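Local coordinates for protein phage integrase (Pectobacterium atrosepticum, PDB 3JU0) that probably binds arm-type DNA sites as the N-terminal domain of a phage-family integrase, an enzyme expected to act in DNA recombination and integration, at residues G34-Y42 with L51-L61. Sequence-based numbering, arbitrary orientation.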
ATOM      1  N   GLY A  34      13.176  -9.658  -2.437  1.00 29.04           N
ATOM      2  CA  GLY A  34      12.178 -10.350  -3.156  1.00 26.52           C
ATOM      3  C   GLY A  34      10.720 -10.031  -2.739  1.00 24.77           C
ATOM      4  O   GLY A  34       9.755 -10.314  -3.442  1.00 26.77           O
ATOM      5  N   SER A  35      10.609  -9.333  -1.659  1.00 22.79           N
ATOM      6  CA  SER A  35       9.291  -9.001  -1.167  1.00 19.75           C
ATOM      7  C   SER A  35       8.743  -7.734  -1.814  1.00 19.69           C
ATOM      8  O   SER A  35       9.516  -6.920  -2.341  1.00 21.15           O
ATOM      9  CB  SER A  35       9.350  -8.811   0.334  1.00 20.17           C
ATOM     10  OG  SER A  35       9.566 -10.060   0.994  1.00 22.07           O
ATOM     11  N   LYS A  36       7.401  -7.617  -1.818  1.00 17.81           N
ATOM     12  CA  LYS A  36       6.660  -6.518  -2.492  1.00 17.50           C
ATOM     13  C   LYS A  36       5.690  -5.884  -1.470  1.00 17.79           C
ATOM     14  O   LYS A  36       4.847  -6.601  -0.952  1.00 19.99           O
ATOM     15  CB  LYS A  36       5.945  -7.082  -3.712  1.00 17.93           C
ATOM     16  CG  LYS A  36       6.827  -7.439  -4.894  1.00 20.04           C
ATOM     17  CD  LYS A  36       6.102  -8.098  -5.993  1.00 20.73           C
ATOM     18  CE  LYS A  36       6.994  -8.254  -7.213  1.00 23.05           C
ATOM     19  NZ  LYS A  36       6.359  -9.129  -8.288  1.00 23.18           N
ATOM     20  N   TYR A  37       5.950  -4.609  -1.145  1.00 17.36           N
ATOM     21  CA  TYR A  37       5.305  -3.913  -0.068  1.00 18.56           C
ATOM     22  C   TYR A  37       4.403  -2.823  -0.589  1.00 18.44           C
ATOM     23  O   TYR A  37       4.846  -2.008  -1.365  1.00 19.71           O
ATOM     24  CB  TYR A  37       6.323  -3.247   0.913  1.00 18.24           C
ATOM     25  CG  TYR A  37       7.349  -4.159   1.495  1.00 18.61           C
ATOM     26  CD1 TYR A  37       8.494  -4.485   0.802  1.00 18.71           C
ATOM     27  CD2 TYR A  37       7.233  -4.629   2.775  1.00 18.16           C
ATOM     28  CE1 TYR A  37       9.463  -5.307   1.325  1.00 19.10           C
ATOM     29  CE2 TYR A  37       8.193  -5.482   3.310  1.00 17.60           C
ATOM     30  CZ  TYR A  37       9.293  -5.875   2.593  1.00 18.44           C
ATOM     31  OH  TYR A  37      10.290  -6.673   3.171  1.00 20.74           O
ATOM     32  N   TRP A  38       3.158  -2.767  -0.126  1.00 15.61           N
ATOM     33  CA  TRP A  38       2.285  -1.622  -0.449  1.00 16.30           C
ATOM     34  C   TRP A  38       2.511  -0.527   0.580  1.00 15.45           C
ATOM     35  O   TRP A  38       2.500  -0.769   1.790  1.00 16.60           O
ATOM     36  CB  TRP A  38       0.836  -2.004  -0.400  1.00 16.27           C
ATOM     37  CG  TRP A  38       0.427  -3.053  -1.391  1.00 16.28           C
ATOM     38  CD1 TRP A  38       0.117  -4.345  -1.124  1.00 17.82           C
ATOM     39  CD2 TRP A  38       0.344  -2.888  -2.795  1.00 16.74           C
ATOM     40  NE1 TRP A  38      -0.223  -4.987  -2.289  1.00 18.67           N
ATOM     41  CE2 TRP A  38      -0.106  -4.107  -3.335  1.00 18.33           C
ATOM     42  CE3 TRP A  38       0.578  -1.808  -3.658  1.00 18.12           C
ATOM     43  CZ2 TRP A  38      -0.264  -4.304  -4.735  1.00 19.58           C
ATOM     44  CZ3 TRP A  38       0.371  -2.015  -5.047  1.00 20.80           C
ATOM     45  CH2 TRP A  38      -0.064  -3.236  -5.538  1.00 20.98           C
ATOM     46  N   ARG A  39       2.683   0.676   0.068  1.00 16.07           N
ATOM     47  CA  ARG A  39       2.957   1.856   0.910  1.00 18.07           C
ATOM     48  C   ARG A  39       2.148   3.046   0.474  1.00 17.76           C
ATOM     49  O   ARG A  39       1.955   3.261  -0.723  1.00 18.58           O
ATOM     50  CB  ARG A  39       4.430   2.254   0.839  1.00 21.54           C
ATOM     51  CG  ARG A  39       5.381   1.304   1.502  1.00 30.76           C
ATOM     52  CD  ARG A  39       4.910   0.023   1.748  1.00 41.05           C
ATOM     53  NE  ARG A  39       5.624  -0.449   2.934  1.00 44.87           N
ATOM     54  CZ  ARG A  39       5.295  -1.487   3.695  1.00 41.18           C
ATOM     55  NH1 ARG A  39       4.149  -2.323   3.541  1.00 27.73           N
ATOM     56  NH2 ARG A  39       6.154  -1.666   4.637  1.00 39.84           N
ATOM     57  N   LEU A  40       1.777   3.858   1.452  1.00 17.06           N
ATOM     58  CA  LEU A  40       1.083   5.123   1.167  1.00 15.59           C
ATOM     59  C   LEU A  40       1.890   6.292   1.747  1.00 16.63           C
ATOM     60  O   LEU A  40       2.182   6.357   2.970  1.00 19.07           O
ATOM     61  CB  LEU A  40      -0.325   5.140   1.788  1.00 16.57           C
ATOM     62  CG  LEU A  40      -1.092   6.453   1.649  1.00 18.22           C
ATOM     63  CD1 LEU A  40      -1.408   6.685   0.174  1.00 21.85           C
ATOM     64  CD2 LEU A  40      -2.333   6.458   2.466  1.00 22.05           C
ATOM     65  N   SER A  41       2.220   7.257   0.901  1.00 18.41           N
ATOM     66  CA  SER A  41       2.817   8.505   1.367  1.00 20.44           C
ATOM     67  C   SER A  41       1.698   9.479   1.706  1.00 20.81           C
ATOM     68  O   SER A  41       0.729   9.656   0.912  1.00 23.45           O
ATOM     69  CB  SER A  41       3.704   9.018   0.248  1.00 22.32           C
ATOM     70  OG  SER A  41       4.313  10.255   0.587  1.00 29.60           O
ATOM     71  N   TYR A  42       1.818  10.122   2.857  1.00 21.72           N
ATOM     72  CA  TYR A  42       0.778  11.082   3.289  1.00 22.88           C
ATOM     73  C   TYR A  42       1.410  12.126   4.168  1.00 25.12           C
ATOM     74  O   TYR A  42       2.547  11.923   4.696  1.00 25.15           O
ATOM     75  CB  TYR A  42      -0.325  10.341   4.037  1.00 22.55           C
ATOM     76  CG  TYR A  42       0.023   9.729   5.331  1.00 20.88           C
ATOM     77  CD1 TYR A  42       0.720   8.494   5.424  1.00 22.52           C
ATOM     78  CD2 TYR A  42      -0.254  10.384   6.534  1.00 23.29           C
ATOM     79  CE1 TYR A  42       1.021   7.976   6.606  1.00 25.06           C
ATOM     80  CE2 TYR A  42       0.020   9.820   7.701  1.00 26.20           C
ATOM     81  CZ  TYR A  42       0.684   8.606   7.764  1.00 27.12           C
ATOM     82  OH  TYR A  42       1.033   8.062   9.021  1.00 29.50           O
ATOM     83  N   LEU A  51       3.092   5.009   5.274  1.00 20.56           N
ATOM     84  CA  LEU A  51       2.190   3.999   5.887  1.00 21.68           C
ATOM     85  C   LEU A  51       2.354   2.664   5.165  1.00 19.98           C
ATOM     86  O   LEU A  51       2.170   2.578   3.944  1.00 20.48           O
ATOM     87  CB  LEU A  51       0.727   4.450   5.696  1.00 21.96           C
ATOM     88  CG  LEU A  51      -0.349   3.769   6.465  1.00 25.88           C
ATOM     89  CD1 LEU A  51      -0.125   4.062   7.972  1.00 29.67           C
ATOM     90  CD2 LEU A  51      -1.741   4.242   6.084  1.00 26.70           C
ATOM     91  N   ALA A  52       2.591   1.610   5.923  1.00 19.25           N
ATOM     92  CA  ALA A  52       2.519   0.276   5.375  1.00 18.40           C
ATOM     93  C   ALA A  52       1.069  -0.205   5.222  1.00 18.12           C
ATOM     94  O   ALA A  52       0.277  -0.169   6.186  1.00 21.74           O
ATOM     95  CB  ALA A  52       3.236  -0.667   6.333  1.00 19.77           C
ATOM     96  N   LEU A  53       0.693  -0.605   4.021  1.00 16.42           N
ATOM     97  CA  LEU A  53      -0.627  -1.100   3.732  1.00 16.76           C
ATOM     98  C   LEU A  53      -0.681  -2.614   3.607  1.00 18.97           C
ATOM     99  O   LEU A  53      -1.756  -3.174   3.524  1.00 23.35           O
ATOM    100  CB  LEU A  53      -1.218  -0.484   2.478  1.00 17.50           C
ATOM    101  CG  LEU A  53      -1.377   1.021   2.447  1.00 18.33           C
ATOM    102  CD1 LEU A  53      -1.838   1.453   1.049  1.00 20.15           C
ATOM    103  CD2 LEU A  53      -2.334   1.445   3.477  1.00 21.64           C
ATOM    104  N   GLY A  54       0.423  -3.293   3.601  1.00 18.05           N
ATOM    105  CA  GLY A  54       0.405  -4.733   3.455  1.00 18.83           C
ATOM    106  C   GLY A  54       1.432  -5.243   2.462  1.00 18.97           C
ATOM    107  O   GLY A  54       2.212  -4.476   1.910  1.00 18.63           O
ATOM    108  N   VAL A  55       1.386  -6.555   2.277  1.00 16.45           N
ATOM    109  CA  VAL A  55       2.381  -7.299   1.494  1.00 16.89           C
ATOM    110  C   VAL A  55       1.684  -8.007   0.347  1.00 17.22           C
ATOM    111  O   VAL A  55       0.781  -8.766   0.590  1.00 18.47           O
ATOM    112  CB  VAL A  55       3.141  -8.305   2.410  1.00 18.48           C
ATOM    113  CG1 VAL A  55       4.024  -9.208   1.614  1.00 20.31           C
ATOM    114  CG2 VAL A  55       3.939  -7.509   3.438  1.00 21.21           C
ATOM    115  N   TYR A  56       2.186  -7.858  -0.876  1.00 17.82           N
ATOM    116  CA  TYR A  56       1.693  -8.642  -2.002  1.00 18.51           C
ATOM    117  C   TYR A  56       2.390 -10.029  -1.987  1.00 19.05           C
ATOM    118  O   TYR A  56       3.587 -10.098  -1.765  1.00 21.97           O
ATOM    119  CB  TYR A  56       2.064  -7.893  -3.299  1.00 18.38           C
ATOM    120  CG  TYR A  56       1.675  -8.595  -4.572  1.00 18.63           C
ATOM    121  CD1 TYR A  56       0.422  -8.485  -5.121  1.00 20.31           C
ATOM    122  CD2 TYR A  56       2.580  -9.425  -5.211  1.00 19.93           C
ATOM    123  CE1 TYR A  56       0.060  -9.188  -6.273  1.00 21.11           C
ATOM    124  CE2 TYR A  56       2.238 -10.057  -6.368  1.00 19.61           C
ATOM    125  CZ  TYR A  56       1.000  -9.950  -6.885  1.00 20.21           C
ATOM    126  OH  TYR A  56       0.703 -10.598  -8.062  1.00 23.84           O
ATOM    127  N   PRO A  57       1.673 -11.096  -2.269  1.00 20.91           N
ATOM    128  CA  PRO A  57       0.335 -11.248  -2.791  1.00 20.64           C
ATOM    129  C   PRO A  57      -0.740 -11.453  -1.714  1.00 21.23           C
ATOM    130  O   PRO A  57      -1.857 -11.645  -2.055  1.00 24.17           O
ATOM    131  CB  PRO A  57       0.473 -12.527  -3.665  1.00 22.60           C
ATOM    132  CG  PRO A  57       1.458 -13.273  -2.896  1.00 22.08           C
ATOM    133  CD  PRO A  57       2.460 -12.337  -2.394  1.00 23.37           C
ATOM    134  N   ALA A  58      -0.388 -11.360  -0.425  1.00 19.72           N
ATOM    135  CA  ALA A  58      -1.398 -11.429   0.664  1.00 20.09           C
ATOM    136  C   ALA A  58      -2.457 -10.355   0.460  1.00 20.74           C
ATOM    137  O   ALA A  58      -3.673 -10.588   0.664  1.00 23.98           O
ATOM    138  CB  ALA A  58      -0.719 -11.340   1.981  1.00 21.06           C
ATOM    139  N   VAL A  59      -1.993  -9.203   0.003  1.00 18.56           N
ATOM    140  CA  VAL A  59      -2.810  -8.041  -0.302  1.00 18.31           C
ATOM    141  C   VAL A  59      -2.661  -7.772  -1.813  1.00 18.47           C
ATOM    142  O   VAL A  59      -1.596  -7.471  -2.315  1.00 19.49           O
ATOM    143  CB  VAL A  59      -2.299  -6.852   0.543  1.00 18.68           C
ATOM    144  CG1 VAL A  59      -3.066  -5.576   0.191  1.00 20.44           C
ATOM    145  CG2 VAL A  59      -2.367  -7.178   2.061  1.00 20.70           C
ATOM    146  N   SER A  60      -3.757  -7.852  -2.521  1.00 18.71           N
ATOM    147  CA  SER A  60      -3.769  -7.596  -3.960  1.00 18.72           C
ATOM    148  C   SER A  60      -3.759  -6.109  -4.282  1.00 17.43           C
ATOM    149  O   SER A  60      -3.898  -5.286  -3.387  1.00 17.97           O
ATOM    150  CB  SER A  60      -5.002  -8.139  -4.617  1.00 22.59           C
ATOM    151  OG  SER A  60      -6.194  -7.488  -4.230  1.00 21.97           O
ATOM    152  N   LEU A  61      -3.598  -5.765  -5.524  1.00 19.02           N
ATOM    153  CA  LEU A  61      -3.695  -4.378  -5.931  1.00 19.31           C
ATOM    154  C   LEU A  61      -5.057  -3.758  -5.582  1.00 19.92           C
ATOM    155  O   LEU A  61      -5.118  -2.665  -5.010  1.00 20.12           O
ATOM    156  CB  LEU A  61      -3.440  -4.307  -7.462  1.00 20.15           C
ATOM    157  CG  LEU A  61      -3.662  -2.932  -8.116  1.00 21.34           C
ATOM    158  CD1 LEU A  61      -2.821  -1.805  -7.541  1.00 20.95           C
ATOM    159  CD2 LEU A  61      -3.422  -2.982  -9.631  1.00 23.63           C
TER
HETATM  160  O   HOH W   1       6.118 -10.203  -1.141  1.00 20.45           O
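The last beta hairpin of the arm-type DNA-binding domain joins strands 36-44 and 47-56, here paired antiparallel over 36-42 and 51-56, and a beta bulge breaks their register where Leu-53 and Gly-54 together face Trp-38. Leu-53 N donates to Trp-38 O (2.9 Å), while Trp-38 N donates to Gly-54 O (2.8 Å). Trp-38 O takes a second bond, from Arg-39 NH1 at 2.9 Å, and the two donors reach it from opposite faces of the carbonyl plane. Bent at chi2 (18°), the Arg-39 side chain folds back along the sheet, its guanidinium held between Tyr-37 CB on one face and Ala-52 CB on the other.

On the other side of the sheet the Trp-38 indole reaches beyond the strands to the chain leading into helix 61-76. There NE1 donates to Val-59 O (2.8 Å, 160° at the hydrogen), which lies in the ring plane at the edge. Val-59 CG1 packs 3.7 Å from CD1 of Trp-38, and Leu-61 crosses the far end of the indole, with its CD1 3.7 Å from Trp-38 CH2. Near the strand end, one water bridges Lys-36 N and Tyr-56 O.

Trp-38 thus ties the sheet to the helices, touching Val-8 of helix 5-10 and Ala-64 of helix 61-76. Along the same face Leu-40 packs on Ala-71, while strand 26-30 pairs with the other edge of strand 36-44.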